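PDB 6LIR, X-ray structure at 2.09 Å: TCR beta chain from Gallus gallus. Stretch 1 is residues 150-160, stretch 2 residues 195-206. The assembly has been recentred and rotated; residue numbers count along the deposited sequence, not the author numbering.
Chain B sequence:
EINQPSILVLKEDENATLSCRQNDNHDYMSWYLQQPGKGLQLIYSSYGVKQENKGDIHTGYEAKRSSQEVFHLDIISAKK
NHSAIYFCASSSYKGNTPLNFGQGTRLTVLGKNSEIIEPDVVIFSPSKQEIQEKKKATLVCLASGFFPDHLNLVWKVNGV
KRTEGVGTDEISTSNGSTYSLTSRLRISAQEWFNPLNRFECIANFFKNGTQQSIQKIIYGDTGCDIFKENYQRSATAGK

Stretch 1 150-160: HLNLVWKVNGV
Stretch 2 (195-206) PLNRFECIANFF

Two antiparallel strands, 152-157 and 198-206, run side by side with 157° between their N-to-C directions and axes 4.6 Å apart at closest approach; phi lies near -100 to -135° and psi near 110 to 165°, except F205, at -151/-175. Register pairs V157 with F199 and N152 with N204.

Before the strand, N197 (chi1 m) accepts at OD1 from N158 ND2, 3.1 Å. R198 N then donates to N158 OD1 at 2.6 Å, while N158 N returns a bond to R198 O at 2.9 Å. A side-chain carbonyl thus serves the ladder beside the type I' turn V157-V160. N158 (53/57, chi1 m) and G159 (73/-7) supply its positive phi values. The R198 side chain (t, t, p) lays one guanidinium face over N158 C.

F199 (m) joins a non-hydrogen-bonded pair, its CD1 3.9 Å from V157 CG2. E200 (t, t) makes the first hydrogen-bonded bridge: K156 N to E200 O and E200 N to K156 O are both 2.7 Å. A water links the turn to this side chain, accepting from G159 N at 2.6 Å and donating to E200 OE2 at 3.1 Å.

C201 (t) sets CB 3.9 Å from the centroid of the six-membered ring of W155 (m, chi2 93°), 10° off its normal, and SG 3.7 Å from L153 CD1. I202 (m, chi2 144°) faces the other way, with CB 3.9 Å from V154 CG2 and CD1 3.7 Å from K156 CG; its N reaches V154 O at 2.8 Å and its O accepts from V154 N at 2.9 Å.

A203 returns to the tryptophan side, where its small CB meets L153 CD1 at 3.6 Å. N204 (m) closes the ladder: N204 N to N152 O, 2.8 Å; N152 N to N204 O, 3.0 Å. Beyond it, F205 (p) offers CB to L151 CD1 at 4.2 Å.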

ATOM      1  N   HIS B 150       9.168   8.096  -3.226  1.00 66.28           N
ATOM      2  CA  HIS B 150       8.952   6.743  -2.730  1.00 66.99           C
ATOM      3  C   HIS B 150       9.882   6.405  -1.575  1.00 64.96           C
ATOM      4  O   HIS B 150      11.098   6.602  -1.661  1.00 59.13           O
ATOM      5  CB  HIS B 150       9.097   5.687  -3.817  1.00 70.93           C
ATOM      6  CG  HIS B 150       8.467   4.383  -3.437  1.00 75.31           C
ATOM      7  ND1 HIS B 150       9.189   3.329  -2.920  1.00 77.07           N
ATOM      8  CD2 HIS B 150       7.175   3.975  -3.467  1.00 82.89           C
ATOM      9  CE1 HIS B 150       8.373   2.322  -2.664  1.00 76.55           C
ATOM     10  NE2 HIS B 150       7.146   2.687  -2.991  1.00 80.96           N
ATOM     11  N   LEU B 151       9.296   5.862  -0.514  1.00 58.75           N
ATOM     12  CA  LEU B 151      10.009   5.466   0.687  1.00 53.44           C
ATOM     13  C   LEU B 151       9.103   4.521   1.458  1.00 50.45           C
ATOM     14  O   LEU B 151       7.878   4.651   1.413  1.00 51.46           O
ATOM     15  CB  LEU B 151      10.381   6.695   1.522  1.00 49.83           C
ATOM     16  CG  LEU B 151      11.020   6.549   2.898  1.00 47.79           C
ATOM     17  CD1 LEU B 151      11.970   7.704   3.094  1.00 47.63           C
ATOM     18  CD2 LEU B 151       9.963   6.539   3.995  1.00 49.64           C
ATOM     19  N   ASN B 152       9.706   3.558   2.149  1.00 46.74           N
ATOM     20  CA  ASN B 152       8.948   2.602   2.941  1.00 48.67           C
ATOM     21  C   ASN B 152       9.195   2.851   4.420  1.00 45.82           C
ATOM     22  O   ASN B 152      10.337   3.056   4.842  1.00 45.77           O
ATOM     23  CB  ASN B 152       9.336   1.164   2.591  1.00 48.36           C
ATOM     24  CG  ASN B 152       8.626   0.654   1.358  1.00 59.70           C
ATOM     25  OD1 ASN B 152       9.261   0.186   0.413  1.00 66.39           O
ATOM     26  ND2 ASN B 152       7.299   0.739   1.360  1.00 55.34           N
ATOM     27  N   LEU B 153       8.118   2.813   5.202  1.00 40.10           N
ATOM     28  CA  LEU B 153       8.171   3.012   6.646  1.00 39.60           C
ATOM     29  C   LEU B 153       7.508   1.818   7.316  1.00 42.95           C
ATOM     30  O   LEU B 153       6.345   1.516   7.029  1.00 44.90           O
ATOM     31  CB  LEU B 153       7.461   4.316   7.025  1.00 43.43           C
ATOM     32  CG  LEU B 153       7.932   5.153   8.213  1.00 50.17           C
ATOM     33  CD1 LEU B 153       9.391   5.533   8.076  1.00 40.11           C
ATOM     34  CD2 LEU B 153       7.064   6.400   8.333  1.00 49.15           C
ATOM     35  N   VAL B 154       8.230   1.151   8.218  1.00 39.34           N
ATOM     36  CA  VAL B 154       7.693  -0.005   8.923  1.00 37.48           C
ATOM     37  C   VAL B 154       7.996   0.121  10.408  1.00 42.16           C
ATOM     38  O   VAL B 154       8.877   0.875  10.827  1.00 42.55           O
ATOM     39  CB  VAL B 154       8.251  -1.341   8.380  1.00 44.78           C
ATOM     40  CG1 VAL B 154       7.766  -1.589   6.962  1.00 40.90           C
ATOM     41  CG2 VAL B 154       9.772  -1.347   8.446  1.00 40.79           C
ATOM     42  N   TRP B 155       7.268  -0.657  11.204  1.00 37.52           N
ATOM     43  CA  TRP B 155       7.468  -0.713  12.642  1.00 37.10           C
ATOM     44  C   TRP B 155       7.988  -2.082  13.057  1.00 42.08           C
ATOM     45  O   TRP B 155       7.546  -3.110  12.533  1.00 39.12           O
ATOM     46  CB  TRP B 155       6.163  -0.432  13.390  1.00 42.28           C
ATOM     47  CG  TRP B 155       5.708   0.989  13.363  1.00 38.65           C
ATOM     48  CD1 TRP B 155       4.851   1.559  12.466  1.00 40.68           C
ATOM     49  CD2 TRP B 155       6.055   2.017  14.296  1.00 41.10           C
ATOM     50  NE1 TRP B 155       4.652   2.884  12.777  1.00 39.90           N
ATOM     51  CE2 TRP B 155       5.381   3.190  13.895  1.00 41.90           C
ATOM     52  CE3 TRP B 155       6.875   2.062  15.429  1.00 38.01           C
ATOM     53  CZ2 TRP B 155       5.502   4.392  14.587  1.00 42.55           C
ATOM     54  CZ3 TRP B 155       6.995   3.257  16.113  1.00 41.59           C
ATOM     55  CH2 TRP B 155       6.310   4.406  15.691  1.00 40.01           C
ATOM     56  N   LYS B 156       8.921  -2.091  14.006  1.00 40.31           N
ATOM     57  CA  LYS B 156       9.257  -3.279  14.774  1.00 41.34           C
ATOM     58  C   LYS B 156       9.001  -3.012  16.251  1.00 44.70           C
ATOM     59  O   LYS B 156       9.333  -1.936  16.758  1.00 44.83           O
ATOM     60  CB  LYS B 156      10.714  -3.692  14.552  1.00 43.47           C
ATOM     61  CG  LYS B 156      10.980  -4.282  13.174  1.00 48.81           C
ATOM     62  CD  LYS B 156      12.380  -4.873  13.082  1.00 47.35           C
ATOM     63  CE  LYS B 156      12.612  -5.527  11.736  1.00 52.96           C
ATOM     64  NZ  LYS B 156      14.003  -6.038  11.594  1.00 62.82           N
ATOM     65  N   VAL B 157       8.436  -3.992  16.948  1.00 39.78           N
ATOM     66  CA  VAL B 157       8.283  -3.925  18.397  1.00 47.05           C
ATOM     67  C   VAL B 157       9.105  -5.059  18.993  1.00 49.30           C
ATOM     68  O   VAL B 157       8.786  -6.239  18.794  1.00 50.38           O
ATOM     69  CB  VAL B 157       6.814  -4.015  18.833  1.00 47.41           C
ATOM     70  CG1 VAL B 157       6.719  -4.006  20.348  1.00 47.40           C
ATOM     71  CG2 VAL B 157       6.013  -2.864  18.244  1.00 44.35           C
ATOM     72  N   ASN B 158      10.147  -4.700  19.739  1.00 48.24           N
ATOM     73  CA  ASN B 158      11.066  -5.653  20.354  1.00 51.08           C
ATOM     74  C   ASN B 158      11.612  -6.630  19.311  1.00 54.37           C
ATOM     75  O   ASN B 158      11.492  -7.850  19.431  1.00 56.69           O
ATOM     76  CB  ASN B 158      10.390  -6.391  21.511  1.00 49.63           C
ATOM     77  CG  ASN B 158      10.064  -5.474  22.673  1.00 51.67           C
ATOM     78  OD1 ASN B 158      10.800  -4.526  22.953  1.00 46.03           O
ATOM     79  ND2 ASN B 158       8.958  -5.748  23.355  1.00 47.71           N
ATOM     80  N   GLY B 159      12.224  -6.063  18.272  1.00 52.31           N
ATOM     81  CA  GLY B 159      12.844  -6.842  17.220  1.00 58.56           C
ATOM     82  C   GLY B 159      11.904  -7.539  16.258  1.00 56.46           C
ATOM     83  O   GLY B 159      12.381  -8.110  15.269  1.00 56.18           O
ATOM     84  N   VAL B 160      10.595  -7.523  16.500  1.00 49.22           N
ATOM     85  CA  VAL B 160       9.635  -8.267  15.692  1.00 53.69           C
ATOM     86  C   VAL B 160       8.843  -7.301  14.821  1.00 52.90           C
ATOM     87  O   VAL B 160       8.418  -6.237  15.286  1.00 50.09           O
ATOM     88  CB  VAL B 160       8.692  -9.093  16.591  1.00 56.25           C
ATOM     89  CG1 VAL B 160       7.715  -9.908  15.758  1.00 53.45           C
ATOM     90  CG2 VAL B 160       9.498  -9.993  17.521  1.00 55.13           C
ATOM     91  N   PRO B 195       8.943   0.113  30.348  1.00 51.74           N
ATOM     92  CA  PRO B 195      10.199   0.708  29.866  1.00 52.17           C
ATOM     93  C   PRO B 195      11.121  -0.275  29.167  1.00 49.70           C
ATOM     94  O   PRO B 195      12.187   0.136  28.694  1.00 51.34           O
ATOM     95  CB  PRO B 195      10.843   1.252  31.152  1.00 56.32           C
ATOM     96  CG  PRO B 195      10.256   0.426  32.251  1.00 54.72           C
ATOM     97  CD  PRO B 195       8.859   0.080  31.819  1.00 55.03           C
ATOM     98  N   LEU B 196      10.744  -1.549  29.076  1.00 51.10           N
ATOM     99  CA  LEU B 196      11.500  -2.529  28.310  1.00 50.81           C
ATOM    100  C   LEU B 196      11.028  -2.645  26.867  1.00 54.70           C
ATOM    101  O   LEU B 196      11.771  -3.167  26.026  1.00 47.56           O
ATOM    102  CB  LEU B 196      11.426  -3.897  28.990  1.00 49.15           C
ATOM    103  CG  LEU B 196      11.944  -3.879  30.429  1.00 53.58           C
ATOM    104  CD1 LEU B 196      11.627  -5.186  31.134  1.00 53.70           C
ATOM    105  CD2 LEU B 196      13.439  -3.584  30.457  1.00 50.02           C
ATOM    106  N   ASN B 197       9.815  -2.184  26.564  1.00 50.79           N
ATOM    107  CA  ASN B 197       9.282  -2.324  25.216  1.00 46.88           C
ATOM    108  C   ASN B 197       9.986  -1.360  24.270  1.00 50.17           C
ATOM    109  O   ASN B 197      10.023  -0.145  24.498  1.00 48.60           O
ATOM    110  CB  ASN B 197       7.775  -2.080  25.215  1.00 47.91           C
ATOM    111  CG  ASN B 197       6.991  -3.310  25.628  1.00 49.94           C
ATOM    112  OD1 ASN B 197       7.537  -4.413  25.704  1.00 50.69           O
ATOM    113  ND2 ASN B 197       5.703  -3.129  25.898  1.00 50.28           N
ATOM    114  N   ARG B 198      10.548  -1.909  23.205  1.00 60.10           N
ATOM    115  CA  ARG B 198      11.320  -1.152  22.231  1.00 57.85           C
ATOM    116  C   ARG B 198      10.457  -0.940  20.993  1.00 53.86           C
ATOM    117  O   ARG B 198      10.161  -1.893  20.265  1.00 55.00           O
ATOM    118  CB  ARG B 198      12.622  -1.873  21.897  1.00 56.51           C
ATOM    119  CG  ARG B 198      13.348  -1.349  20.674  1.00 59.38           C
ATOM    120  CD  ARG B 198      14.824  -1.706  20.757  1.00 71.94           C
ATOM    121  NE  ARG B 198      15.099  -3.010  20.165  1.00 69.14           N
ATOM    122  CZ  ARG B 198      15.062  -4.157  20.836  1.00 74.30           C
ATOM    123  NH1 ARG B 198      15.323  -5.297  20.210  1.00 73.88           N
ATOM    124  NH2 ARG B 198      14.768  -4.167  22.131  1.00 73.28           N
ATOM    125  N   PHE B 199      10.061   0.307  20.745  1.00 45.01           N
ATOM    126  CA  PHE B 199       9.190   0.641  19.625  1.00 46.08           C
ATOM    127  C   PHE B 199      10.051   1.282  18.545  1.00 47.77           C
ATOM    128  O   PHE B 199      10.591   2.375  18.732  1.00 49.31           O
ATOM    129  CB  PHE B 199       8.061   1.573  20.060  1.00 43.15           C
ATOM    130  CG  PHE B 199       7.184   1.000  21.131  1.00 43.99           C
ATOM    131  CD1 PHE B 199       6.184   0.089  20.822  1.00 41.94           C
ATOM    132  CD2 PHE B 199       7.369   1.365  22.453  1.00 44.38           C
ATOM    133  CE1 PHE B 199       5.381  -0.441  21.820  1.00 40.99           C
ATOM    134  CE2 PHE B 199       6.574   0.842  23.449  1.00 43.96           C
ATOM    135  CZ  PHE B 199       5.580  -0.061  23.136  1.00 43.35           C
ATOM    136  N   GLU B 200      10.186   0.580  17.422  1.00 45.16           N
ATOM    137  CA  GLU B 200      11.168   0.903  16.399  1.00 47.19           C
ATOM    138  C   GLU B 200      10.454   1.224  15.097  1.00 44.24           C
ATOM    139  O   GLU B 200       9.693   0.402  14.574  1.00 40.76           O
ATOM    140  CB  GLU B 200      12.140  -0.263  16.219  1.00 44.83           C
ATOM    141  CG  GLU B 200      13.090  -0.149  15.049  1.00 49.33           C
ATOM    142  CD  GLU B 200      14.200  -1.181  15.130  1.00 52.26           C
ATOM    143  OE1 GLU B 200      15.177  -1.077  14.356  1.00 54.65           O
ATOM    144  OE2 GLU B 200      14.089  -2.101  15.970  1.00 51.30           O
ATOM    145  N   CYS B 201      10.706   2.416  14.577  1.00 39.09           N
ATOM    146  CA  CYS B 201      10.232   2.830  13.268  1.00 42.37           C
ATOM    147  C   CYS B 201      11.420   2.845  12.324  1.00 44.19           C
ATOM    148  O   CYS B 201      12.438   3.476  12.622  1.00 43.12           O
ATOM    149  CB  CYS B 201       9.584   4.214  13.326  1.00 42.15           C
ATOM    150  SG  CYS B 201       9.149   4.862  11.691  1.00 54.54           S
ATOM    151  N   ILE B 202      11.278   2.189  11.175  1.00 44.59           N
ATOM    152  CA  ILE B 202      12.371   2.035  10.222  1.00 41.04           C
ATOM    153  C   ILE B 202      11.956   2.654   8.894  1.00 44.46           C
ATOM    154  O   ILE B 202      10.871   2.367   8.378  1.00 43.89           O
ATOM    155  CB  ILE B 202      12.746   0.554  10.029  1.00 43.61           C
ATOM    156  CG1 ILE B 202      13.177  -0.073  11.355  1.00 49.54           C
ATOM    157  CG2 ILE B 202      13.834   0.395   8.966  1.00 47.82           C
ATOM    158  CD1 ILE B 202      12.744  -1.518  11.499  1.00 52.00           C
ATOM    159  N   ALA B 203      12.839   3.459   8.317  1.00 34.10           N
ATOM    160  CA  ALA B 203      12.613   4.020   6.997  1.00 38.28           C
ATOM    161  C   ALA B 203      13.599   3.370   6.039  1.00 41.18           C
ATOM    162  O   ALA B 203      14.815   3.502   6.208  1.00 38.80           O
ATOM    163  CB  ALA B 203      12.782   5.539   7.008  1.00 30.02           C
ATOM    164  N   ASN B 204      13.074   2.671   5.040  1.00 38.00           N
ATOM    165  CA  ASN B 204      13.891   2.020   4.028  1.00 42.60           C
ATOM    166  C   ASN B 204      13.800   2.826   2.742  1.00 44.35           C
ATOM    167  O   ASN B 204      12.701   3.197   2.315  1.00 42.95           O
ATOM    168  CB  ASN B 204      13.439   0.574   3.805  1.00 40.60           C
ATOM    169  CG  ASN B 204      13.494  -0.254   5.077  1.00 39.15           C
ATOM    170  OD1 ASN B 204      14.560  -0.443   5.661  1.00 40.38           O
ATOM    171  ND2 ASN B 204      12.341  -0.739   5.522  1.00 44.23           N
ATOM    172  N   PHE B 205      14.946   3.092   2.129  1.00 38.79           N
ATOM    173  CA  PHE B 205      14.999   3.919   0.932  1.00 37.90           C
ATOM    174  C   PHE B 205      16.193   3.471   0.098  1.00 39.87           C
ATOM    175  O   PHE B 205      16.862   2.485   0.421  1.00 42.21           O
ATOM    176  CB  PHE B 205      15.052   5.409   1.300  1.00 37.23           C
ATOM    177  CG  PHE B 205      16.185   5.773   2.220  1.00 38.46           C
ATOM    178  CD1 PHE B 205      16.046   5.662   3.595  1.00 38.39           C
ATOM    179  CD2 PHE B 205      17.383   6.245   1.710  1.00 42.33           C
ATOM    180  CE1 PHE B 205      17.087   6.001   4.441  1.00 36.82           C
ATOM    181  CE2 PHE B 205      18.427   6.585   2.553  1.00 44.35           C
ATOM    182  CZ  PHE B 205      18.276   6.464   3.921  1.00 42.90           C
ATOM    183  N   PHE B 206      16.456   4.195  -0.985  1.00 38.87           N
ATOM    184  CA  PHE B 206      17.527   3.851  -1.908  1.00 42.83           C
ATOM    185  C   PHE B 206      18.390   5.081  -2.132  1.00 47.00           C
ATOM    186  O   PHE B 206      17.876   6.145  -2.491  1.00 44.46           O
ATOM    187  CB  PHE B 206      16.953   3.346  -3.235  1.00 44.39           C
ATOM    188  CG  PHE B 206      17.989   2.855  -4.203  1.00 43.20           C
ATOM    189  CD1 PHE B 206      18.580   3.724  -5.107  1.00 47.68           C
ATOM    190  CD2 PHE B 206      18.356   1.520  -4.224  1.00 43.72           C
ATOM    191  CE1 PHE B 206      19.527   3.272  -6.007  1.00 49.98           C
ATOM    192  CE2 PHE B 206      19.302   1.062  -5.122  1.00 48.06           C
ATOM    193  CZ  PHE B 206      19.885   1.939  -6.016  1.00 45.87           C
TER
HETATM  194  O   HOH W   1      12.117  -3.441  17.969  1.00 49.01           O